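Local coordinates for Lin0431 protein (Listeria innocua, PDB 3LD7), which is of unknown function, but the fragment described here is a NusG domain II-like, mostly beta-strand domain of a longer protein, at residues 8-13 with 86-91; 49-54 with 67-72. All blocks are in the same frame, centred on the assembly; numbering follows the deposited sequence. Where two conformers were deposited one is given.

Contact 1. Residues 8-13 with 86-91; sequences VVAIIS and VEIKST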
loop_
_atom_site.group_PDB
_atom_site.type_symbol
_atom_site.label_atom_id
_atom_site.label_comp_id
_atom_site.label_asym_id
_atom_site.label_seq_id
_atom_site.Cartn_x
_atom_site.Cartn_y
_atom_site.Cartn_z
ATOM N N VAL A 8 -12.921 6.000 2.640
ATOM C CA VAL A 8 -11.897 5.712 1.635
ATOM C C VAL A 8 -11.524 4.241 1.525
ATOM O O VAL A 8 -11.698 3.459 2.474
ATOM C CB VAL A 8 -10.614 6.555 1.862
ATOM C CG1 VAL A 8 -10.956 8.037 1.752
ATOM C CG2 VAL A 8 -9.982 6.239 3.217
ATOM N N VAL A 9 -11.000 3.883 0.354
ATOM C CA VAL A 9 -10.570 2.522 0.068
ATOM C C VAL A 9 -9.166 2.602 -0.490
ATOM O O VAL A 9 -8.877 3.480 -1.305
ATOM C CB VAL A 9 -11.475 1.841 -0.985
ATOM C CG1 VAL A 9 -11.035 0.431 -1.228
ATOM C CG2 VAL A 9 -12.916 1.833 -0.532
ATOM N N ALA A 10 -8.291 1.704 -0.048
ATOM C CA ALA A 10 -6.953 1.632 -0.592
ATOM C C ALA A 10 -6.908 0.546 -1.658
ATOM O O ALA A 10 -7.270 -0.608 -1.403
ATOM C CB ALA A 10 -5.960 1.328 0.504
ATOM N N ILE A 11 -6.456 0.917 -2.853
ATOM C CA ILE A 11 -6.328 -0.017 -3.960
ATOM C C ILE A 11 -4.847 -0.325 -4.114
ATOM O O ILE A 11 -4.030 0.567 -4.365
ATOM C CB ILE A 11 -6.904 0.568 -5.282
ATOM C CG1 ILE A 11 -8.286 1.192 -5.051
ATOM C CG2 ILE A 11 -6.902 -0.500 -6.402
ATOM C CD1 ILE A 11 -9.321 0.221 -4.725
ATOM N N ILE A 12 -4.490 -1.583 -3.931
ATOM C CA ILE A 12 -3.089 -1.998 -3.994
ATOM C C ILE A 12 -2.874 -2.896 -5.202
ATOM O O ILE A 12 -3.530 -3.939 -5.330
ATOM C CB ILE A 12 -2.703 -2.756 -2.705
ATOM C CG1 ILE A 12 -2.968 -1.871 -1.467
ATOM C CG2 ILE A 12 -1.243 -3.209 -2.761
ATOM C CD1 ILE A 12 -4.286 -2.172 -0.720
ATOM N N SER A 13 -1.954 -2.492 -6.080
ATOM C CA SER A 13 -1.717 -3.158 -7.364
ATOM C C SER A 13 -0.267 -3.551 -7.530
ATOM O O SER A 13 0.622 -2.927 -6.953
ATOM C CB SER A 13 -2.047 -2.219 -8.519
ATOM O OG SER A 13 -3.428 -1.899 -8.541
ATOM N N VAL A 86 -0.094 1.990 -4.580
ATOM C CA VAL A 86 -1.238 2.099 -3.693
ATOM C C VAL A 86 -1.925 3.422 -3.983
ATOM O O VAL A 86 -1.274 4.470 -4.039
ATOM C CB VAL A 86 -0.799 2.121 -2.211
ATOM C CG1 VAL A 86 -2.026 2.303 -1.295
ATOM C CG2 VAL A 86 -0.015 0.862 -1.855
ATOM N N GLU A 87 -3.235 3.380 -4.203
ATOM C CA GLU A 87 -4.016 4.587 -4.404
ATOM C C GLU A 87 -5.148 4.576 -3.396
ATOM O O GLU A 87 -5.859 3.576 -3.280
ATOM C CB GLU A 87 -4.608 4.588 -5.816
ATOM C CG GLU A 87 -5.511 5.726 -6.068
ATOM C CD GLU A 87 -5.979 5.800 -7.508
ATOM O OE1 GLU A 87 -5.802 4.820 -8.276
ATOM O OE2 GLU A 87 -6.535 6.848 -7.868
ATOM N N ILE A 88 -5.339 5.678 -2.681
ATOM C CA ILE A 88 -6.483 5.814 -1.792
ATOM C C ILE A 88 -7.555 6.647 -2.468
ATOM O O ILE A 88 -7.294 7.777 -2.928
ATOM C CB ILE A 88 -6.095 6.422 -0.446
ATOM C CG1 ILE A 88 -5.040 5.520 0.219
ATOM C CG2 ILE A 88 -7.341 6.610 0.461
ATOM C CD1 ILE A 88 -4.679 5.954 1.625
ATOM N N LYS A 89 -8.755 6.069 -2.557
ATOM C CA LYS A 89 -9.870 6.697 -3.267
ATOM C C LYS A 89 -11.047 6.916 -2.327
ATOM O O LYS A 89 -11.336 6.082 -1.476
ATOM C CB LYS A 89 -10.343 5.814 -4.431
ATOM C CG LYS A 89 -9.305 5.537 -5.517
ATOM C CD LYS A 89 -9.951 4.782 -6.684
ATOM C CE LYS A 89 -8.991 4.641 -7.851
ATOM N NZ LYS A 89 -9.638 4.070 -9.071
ATOM N N SER A 90 -11.739 8.029 -2.494
ATOM C CA SER A 90 -12.977 8.246 -1.772
ATOM C C SER A 90 -14.049 7.373 -2.419
ATOM O O SER A 90 -14.034 7.169 -3.626
ATOM C CB SER A 90 -13.378 9.717 -1.857
ATOM O OG SER A 90 -14.621 9.938 -1.211
ATOM N N THR A 91 -14.974 6.841 -1.629
ATOM C CA THR A 91 -16.102 6.119 -2.213
ATOM C C THR A 91 -17.321 7.035 -2.305
ATOM O O THR A 91 -18.413 6.647 -2.736
ATOM C CB THR A 91 -16.450 4.858 -1.421
ATOM O OG1 THR A 91 -16.751 5.210 -0.065
ATOM C CG2 THR A 91 -15.289 3.885 -1.443
#
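Val9 and Lys89 face each other as an antiparallel hydrogen-bonded pair, and Ile11 and Glu87 form the next one two residues on. The strand axes approach to 4.6 Å, with N-to-C directions 156° apart. Each of the two pairs closes a ring of two backbone bonds. In the first, Val9 N reaches Lys89 O at 2.9 Å and Lys89 N returns to Val9 O. In the second, Ile11 N lies 2.8 Å from Glu87 O in an almost straight bond, 176° at the hydrogen, while Glu87 N donates to Ile11 O. Ala10 with Ile88 lies between them as a non-hydrogen-bonded pair, with Val8-Ser90 and Ile12-Val86 beyond at the two ends; CA-H...O contacts such as Ile88 CA to Val9 O accompany the backbone bonds.

Those three pairs put their side chains on one face. CG2 of Ile88, anti to its own backbone N, runs diagonally to Val8 and meets Val8 CB at 3.6 Å. Ala10, with only a methyl, sits 4.3 Å through CB from Ile88 CG1. Ile12 and Val86 lie side by side, CG1 of the first 4.0 Å from CG2 of the second. Ile52 of strand 51-57 packs on Ala10, Ile12 and Ile88, so this mainly apolar face is turned to the second sheet; exposed Ser90, at its end, is hydrogen-bonded through OG to Asp6.

The other face carries Val9, Ile11, Glu87 and Lys89. Here the Val9 CG2 and Thr91 CG2 methyls meet tightly at 3.3 Å, the side chains crossing at about a right angle. The extended Lys89 chain carries NZ to within 4.0 Å of Glu87 OE1, a long ion pair. Strands 17-23 and 76-79 flank the pair, making this the central antiparallel ladder of a four-stranded sheet, mainly apolar on one side and mixed on the other.

Contact 2. Residues 49-54 with 67-72; sequences GERIRI and MGWKSK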
loop_
_atom_site.group_PDB
_atom_site.type_symbol
_atom_site.label_atom_id
_atom_site.label_comp_id
_atom_site.label_asym_id
_atom_site.label_seq_id
_atom_site.Cartn_x
_atom_site.Cartn_y
_atom_site.Cartn_z
ATOM N N GLY A 49 -5.146 0.330 11.712
ATOM C CA GLY A 49 -6.274 1.226 11.805
ATOM C C GLY A 49 -6.649 1.664 10.409
ATOM O O GLY A 49 -6.821 0.818 9.513
ATOM N N GLU A 50 -6.782 2.980 10.219
ATOM C CA GLU A 50 -7.250 3.507 8.932
ATOM C C GLU A 50 -6.118 3.970 8.034
ATOM O O GLU A 50 -6.343 4.750 7.115
ATOM C CB GLU A 50 -8.271 4.629 9.152
ATOM C CG GLU A 50 -9.362 4.168 10.100
ATOM C CD GLU A 50 -10.603 5.044 10.121
ATOM O OE1 GLU A 50 -10.570 6.187 9.589
ATOM O OE2 GLU A 50 -11.617 4.575 10.704
ATOM N N ARG A 51 -4.897 3.522 8.322
ATOM C CA ARG A 51 -3.717 3.957 7.554
ATOM C C ARG A 51 -3.027 2.773 6.897
ATOM O O ARG A 51 -3.109 1.618 7.381
ATOM C CB ARG A 51 -2.682 4.632 8.478
ATOM C CG ARG A 51 -3.152 5.749 9.353
ATOM C CD ARG A 51 -1.970 6.245 10.217
ATOM N NE ARG A 51 -1.494 5.200 11.134
ATOM C CZ ARG A 51 -0.367 5.270 11.842
ATOM N NH1 ARG A 51 0.415 6.334 11.742
ATOM N NH2 ARG A 51 -0.023 4.268 12.650
ATOM N N ILE A 52 -2.319 3.042 5.810
ATOM C CA ILE A 52 -1.578 1.997 5.122
ATOM C C ILE A 52 -0.170 2.483 4.788
ATOM O O ILE A 52 0.039 3.678 4.546
ATOM C CB ILE A 52 -2.330 1.548 3.844
ATOM C CG1 ILE A 52 -1.651 0.334 3.198
ATOM C CG2 ILE A 52 -2.531 2.721 2.874
ATOM C CD1 ILE A 52 -2.478 -0.273 2.058
ATOM N N ARG A 53 0.793 1.569 4.791
ATOM C CA ARG A 53 2.145 1.895 4.338
ATOM C C ARG A 53 2.821 0.672 3.777
ATOM O O ARG A 53 2.368 -0.462 3.997
ATOM C CB ARG A 53 3.020 2.415 5.487
ATOM C CG ARG A 53 3.395 1.358 6.531
ATOM C CD ARG A 53 4.363 1.898 7.572
ATOM N NE ARG A 53 4.553 0.952 8.659
ATOM C CZ ARG A 53 5.237 1.219 9.766
ATOM N NH1 ARG A 53 5.857 2.395 9.912
ATOM N NH2 ARG A 53 5.301 0.310 10.724
ATOM N N ILE A 54 3.925 0.903 3.071
ATOM C CA ILE A 54 4.891 -0.165 2.861
ATOM C C ILE A 54 5.787 -0.167 4.087
ATOM O O ILE A 54 6.534 0.789 4.333
ATOM C CB ILE A 54 5.738 0.002 1.612
ATOM C CG1 ILE A 54 4.870 0.154 0.350
ATOM C CG2 ILE A 54 6.713 -1.189 1.491
ATOM C CD1 ILE A 54 5.700 0.609 -0.876
HETATM N N MSE A 67 7.863 7.238 1.794
HETATM C CA MSE A 67 6.604 7.969 1.778
HETATM C C MSE A 67 5.779 7.724 3.064
HETATM O O MSE A 67 5.011 8.591 3.472
HETATM C CB MSE A 67 5.796 7.657 0.524
HETATM C CG MSE A 67 6.474 8.133 -0.735
HETATM SE SE MSE A 67 5.448 7.728 -2.320
HETATM C CE MSE A 67 6.404 8.813 -3.585
ATOM N N GLY A 68 5.967 6.569 3.709
ATOM C CA GLY A 68 5.345 6.320 5.000
ATOM C C GLY A 68 3.846 6.107 4.938
ATOM O O GLY A 68 3.301 5.652 3.933
ATOM N N TRP A 69 3.176 6.443 6.029
ATOM C CA TRP A 69 1.752 6.191 6.156
ATOM C C TRP A 69 0.881 7.101 5.304
ATOM O O TRP A 69 1.118 8.317 5.222
ATOM C CB TRP A 69 1.298 6.379 7.595
ATOM C CG TRP A 69 1.848 5.440 8.605
ATOM C CD1 TRP A 69 2.782 5.724 9.562
ATOM C CD2 TRP A 69 1.450 4.077 8.825
ATOM N NE1 TRP A 69 3.009 4.618 10.351
ATOM C CE2 TRP A 69 2.193 3.599 9.935
ATOM C CE3 TRP A 69 0.543 3.218 8.196
ATOM C CZ2 TRP A 69 2.080 2.287 10.409
ATOM C CZ3 TRP A 69 0.410 1.899 8.688
ATOM C CH2 TRP A 69 1.182 1.454 9.781
ATOM N N LYS A 70 -0.164 6.512 4.721
ATOM C CA LYS A 70 -1.138 7.261 3.932
ATOM C C LYS A 70 -2.544 6.907 4.380
ATOM O O LYS A 70 -2.792 5.793 4.856
ATOM C CB LYS A 70 -0.971 6.985 2.436
ATOM C CG LYS A 70 0.375 7.380 1.892
ATOM C CD LYS A 70 0.574 8.888 1.915
ATOM C CE LYS A 70 1.955 9.227 1.356
ATOM N NZ LYS A 70 2.177 10.707 1.319
ATOM N N SER A 71 -3.470 7.846 4.251
ATOM C CA SER A 71 -4.816 7.605 4.756
ATOM C C SER A 71 -5.908 8.440 4.097
ATOM O O SER A 71 -7.091 8.193 4.318
ATOM C CB SER A 71 -4.860 7.839 6.270
ATOM O OG SER A 71 -4.693 9.225 6.560
ATOM N N LYS A 72 -5.515 9.418 3.292
ATOM C CA LYS A 72 -6.471 10.353 2.723
ATOM C C LYS A 72 -6.758 10.129 1.244
ATOM O O LYS A 72 -5.898 9.667 0.503
ATOM C CB LYS A 72 -5.989 11.788 2.931
ATOM C CG LYS A 72 -6.009 12.214 4.390
ATOM C CD LYS A 72 -5.749 13.707 4.528
ATOM C CE LYS A 72 -5.779 14.139 5.988
ATOM N NZ LYS A 72 -7.091 13.855 6.639
HETATM O O HOH W 1 -8.155 6.546 6.233
HETATM O O HOH W 2 4.764 3.622 2.656
#
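Trp69 lies between two arginines of strand 51-57, Arg51 over one face of its indole and Arg53 over the opposite face. The Arg51 guanidinium stacks almost flat on the ring, the planes 16° apart, and CZ stands 3.6 Å from the centroid of the five-membered ring in a cation-pi contact. A bend at chi3 (-64°) turns NE out of the extended line of the chain. On the Arg53 side the chain is extended from CG to NE: CD makes a CH-pi contact 3.6 Å from the centroid of the six-membered ring, and the guanidinium beyond it lies nearly parallel to the indole, with Trp69 CZ2 over its centre and 3.3 Å from NE.

The backbones are joined by one antiparallel bridge, between Ile52 and Lys70, the residues beside the stack: Ile52 N to Lys70 O at 2.9 Å and Lys70 N to Ile52 O at 2.8 Å. At either end a water continues the link, one donating to both Glu50 O and Ser71 O, the other accepting from Ile54 N and donating to Gly68 O.

Arg53 NH2 is also salt-bridged to Glu46, while Arg51 NH2 has a long, weak ion pair with Asp48. The layered arginine-tryptophan-arginine arrangement thus brings two like charges to one indole; these acidic neighbours on strand 42-48 probably offset that charge, and the aromatic ring separates the two cationic groups.

From the N terminus, residues 8-13 belong to the first strand, and contact 1 pairs them with 86-91 at the end of the modelled chain, closing a loop of 72 residues. Contact 2 is nested inside it: 49-54 meets 67-72 after an excursion of 12 residues that includes most of helix 63-67. Contact 1 lies within the four-stranded sheet, whereas contact 2 fastens the segment leading to strand 76-79 onto strand 51-57, an outer strand of the three-stranded sheet. The two touch where Ile88 CD1 packs 3.5 Å from Ser71 N and Val8 CG2 approaches Ser71 O, so Lys70 and Ser71 lie against both sheets.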